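Local structure of hypothetical protein (Bacteroides caccae, 4M8R) at residues Q23-G28 against I79-R84. The protein is of unknown function but combines an N-terminal immunoglobulin-like domain with a WD40-like domain, probably a beta-propeller. Sequence-based numbering, arbitrary orientation.
Sequences QTVKPG and IRMPYR
P27 and G28 meet M81 and Y83 where the backbones of residues 25-28 and 80-83 run 85° apart, their CA atoms closest at 5.0 Å between P27 and M81. The contact lies at one end of the N-terminal Ig-like domain of DUF4784: beyond strand 24-25 the chain passes over the end of strand 76-80 on its way to strand 30-36. A single main-chain hydrogen bond joins the two segments, G28 N to M81 O at 2.8 Å, nearly straight at 163° but with the donor above the carbonyl plane. Next to it the Y83 ring lies against P27, whose CB sits 3.8 Å from the ring centroid in a CH-pi contact, over one face and offset toward the CD2-CE2 rim. On the G28 side, CE1 of Y83 lies 3.7 Å from both N and CA of G28. An alanine in place of Y83 would probably leave a gap beside P27 and G28, with the proline ring losing its aromatic partner. G28 has a positive phi of 97°, a conformation suited to glycine, and a side chain there would run into the tyrosine hydroxyl. On the domain's inner side V25 and selenomethionine M81 cross at about a right angle, V25 CG2 touching M81 CG at 4.0 Å; both also pack on L108, while M81 reaches V31 and F46, in a buried apolar cluster between strands. The R80 side chain bends at chi3, and NH1 of its guanidinium, with G28 O at the edge near the plane, gives that oxygen a weak hydrogen bond of 2.9 Å.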
loop_
_atom_site.group_PDB
_atom_site.type_symbol
_atom_site.label_atom_id
_atom_site.label_comp_id
_atom_site.label_asym_id
_atom_site.label_seq_id
_atom_site.Cartn_x
_atom_site.Cartn_y
_atom_site.Cartn_z
ATOM N N GLN A 23 -28.665 -8.339 22.501
ATOM C CA GLN A 23 -28.489 -9.767 22.310
ATOM C C GLN A 23 -27.531 -10.004 21.159
ATOM O O GLN A 23 -27.185 -9.083 20.414
ATOM C CB GLN A 23 -29.831 -10.436 22.016
ATOM C CG GLN A 23 -30.837 -10.330 23.155
ATOM C CD GLN A 23 -32.177 -10.976 22.824
ATOM O OE1 GLN A 23 -32.323 -11.665 21.809
ATOM N NE2 GLN A 23 -33.167 -10.750 23.681
ATOM N N THR A 24 -27.094 -11.246 21.025
ATOM C CA THR A 24 -26.274 -11.650 19.903
ATOM C C THR A 24 -27.183 -12.134 18.771
ATOM O O THR A 24 -28.068 -12.963 18.984
ATOM C CB THR A 24 -25.271 -12.746 20.310
ATOM O OG1 THR A 24 -24.387 -12.226 21.313
ATOM C CG2 THR A 24 -24.443 -13.204 19.107
ATOM N N VAL A 25 -26.963 -11.606 17.577
ATOM C CA VAL A 25 -27.744 -11.993 16.408
ATOM C C VAL A 25 -26.797 -12.426 15.295
ATOM O O VAL A 25 -25.616 -12.108 15.333
ATOM C CB VAL A 25 -28.659 -10.845 15.930
ATOM C CG1 VAL A 25 -29.669 -10.494 17.007
ATOM C CG2 VAL A 25 -27.857 -9.608 15.550
ATOM N N LYS A 26 -27.310 -13.164 14.318
ATOM C CA LYS A 26 -26.475 -13.690 13.235
ATOM C C LYS A 26 -26.728 -12.956 11.921
ATOM O O LYS A 26 -27.842 -12.511 11.660
ATOM C CB LYS A 26 -26.731 -15.187 13.046
ATOM C CG LYS A 26 -26.169 -16.049 14.169
ATOM C CD LYS A 26 -26.648 -17.494 14.082
ATOM C CE LYS A 26 -28.112 -17.627 14.482
ATOM N NZ LYS A 26 -28.468 -19.021 14.879
ATOM N N PRO A 27 -25.689 -12.827 11.084
ATOM C CA PRO A 27 -25.904 -12.360 9.727
ATOM C C PRO A 27 -26.993 -13.166 9.033
ATOM O O PRO A 27 -26.975 -14.392 9.096
ATOM C CB PRO A 27 -24.551 -12.605 9.058
ATOM C CG PRO A 27 -23.573 -12.459 10.160
ATOM C CD PRO A 27 -24.258 -12.992 11.389
ATOM N N GLY A 28 -27.933 -12.480 8.387
ATOM C CA GLY A 28 -29.074 -13.134 7.744
ATOM C C GLY A 28 -30.340 -13.164 8.591
ATOM O O GLY A 28 -31.426 -13.383 8.055
ATOM N N ILE A 79 -35.935 -5.704 9.862
ATOM C CA ILE A 79 -34.730 -5.471 9.064
ATOM C C ILE A 79 -33.866 -6.719 9.035
ATOM O O ILE A 79 -33.960 -7.557 9.926
ATOM C CB ILE A 79 -33.907 -4.282 9.597
ATOM C CG1 ILE A 79 -33.320 -4.586 10.977
ATOM C CG2 ILE A 79 -34.780 -3.040 9.652
ATOM C CD1 ILE A 79 -32.561 -3.428 11.590
ATOM N N ARG A 80 -33.051 -6.851 7.991
ATOM C CA ARG A 80 -32.162 -8.000 7.855
ATOM C C ARG A 80 -30.748 -7.606 8.261
ATOM O O ARG A 80 -30.276 -6.547 7.879
ATOM C CB ARG A 80 -32.174 -8.531 6.416
ATOM C CG ARG A 80 -31.629 -9.945 6.298
ATOM C CD ARG A 80 -31.863 -10.547 4.924
ATOM N NE ARG A 80 -33.275 -10.836 4.665
ATOM C CZ ARG A 80 -33.952 -11.884 5.151
ATOM N NH1 ARG A 80 -33.365 -12.775 5.950
ATOM N NH2 ARG A 80 -35.239 -12.040 4.839
HETATM N N MSE A 81 -30.086 -8.451 9.044
HETATM C CA MSE A 81 -28.708 -8.197 9.461
HETATM C C MSE A 81 -27.792 -8.639 8.346
HETATM O O MSE A 81 -27.968 -9.718 7.779
HETATM C CB MSE A 81 -28.375 -8.944 10.755
HETATM C CG MSE A 81 -29.295 -8.588 11.928
HETATM SE SE MSE A 81 -29.326 -6.649 12.282
HETATM C CE MSE A 81 -27.436 -6.386 12.738
ATOM N N PRO A 82 -26.800 -7.803 8.001
ATOM C CA PRO A 82 -25.939 -8.082 6.854
ATOM C C PRO A 82 -24.784 -9.054 7.102
ATOM O O PRO A 82 -24.321 -9.220 8.235
ATOM C CB PRO A 82 -25.365 -6.707 6.523
ATOM C CG PRO A 82 -25.309 -6.008 7.833
ATOM C CD PRO A 82 -26.516 -6.478 8.587
ATOM N N TYR A 83 -24.335 -9.673 6.013
ATOM C CA TYR A 83 -23.102 -10.453 5.981
ATOM C C TYR A 83 -21.920 -9.537 5.685
ATOM O O TYR A 83 -22.097 -8.341 5.473
ATOM C CB TYR A 83 -23.191 -11.536 4.896
ATOM C CG TYR A 83 -24.163 -12.651 5.209
ATOM C CD1 TYR A 83 -25.513 -12.533 4.898
ATOM C CD2 TYR A 83 -23.726 -13.827 5.811
ATOM C CE1 TYR A 83 -26.405 -13.554 5.190
ATOM C CE2 TYR A 83 -24.604 -14.851 6.099
ATOM C CZ TYR A 83 -25.944 -14.712 5.785
ATOM O OH TYR A 83 -26.815 -15.740 6.083
ATOM N N ARG A 84 -20.722 -10.115 5.697
ATOM C CA ARG A 84 -19.479 -9.479 5.228
ATOM C C ARG A 84 -18.850 -8.462 6.181
ATOM O O ARG A 84 -17.895 -7.784 5.809
ATOM C CB ARG A 84 -19.639 -8.870 3.824
ATOM C CG ARG A 84 -20.116 -9.871 2.784
ATOM C CD ARG A 84 -20.111 -9.305 1.376
ATOM N NE ARG A 84 -20.302 -10.371 0.394
ATOM C CZ ARG A 84 -21.471 -10.923 0.074
ATOM N NH1 ARG A 84 -22.604 -10.516 0.638
ATOM N NH2 ARG A 84 -21.508 -11.904 -0.823
#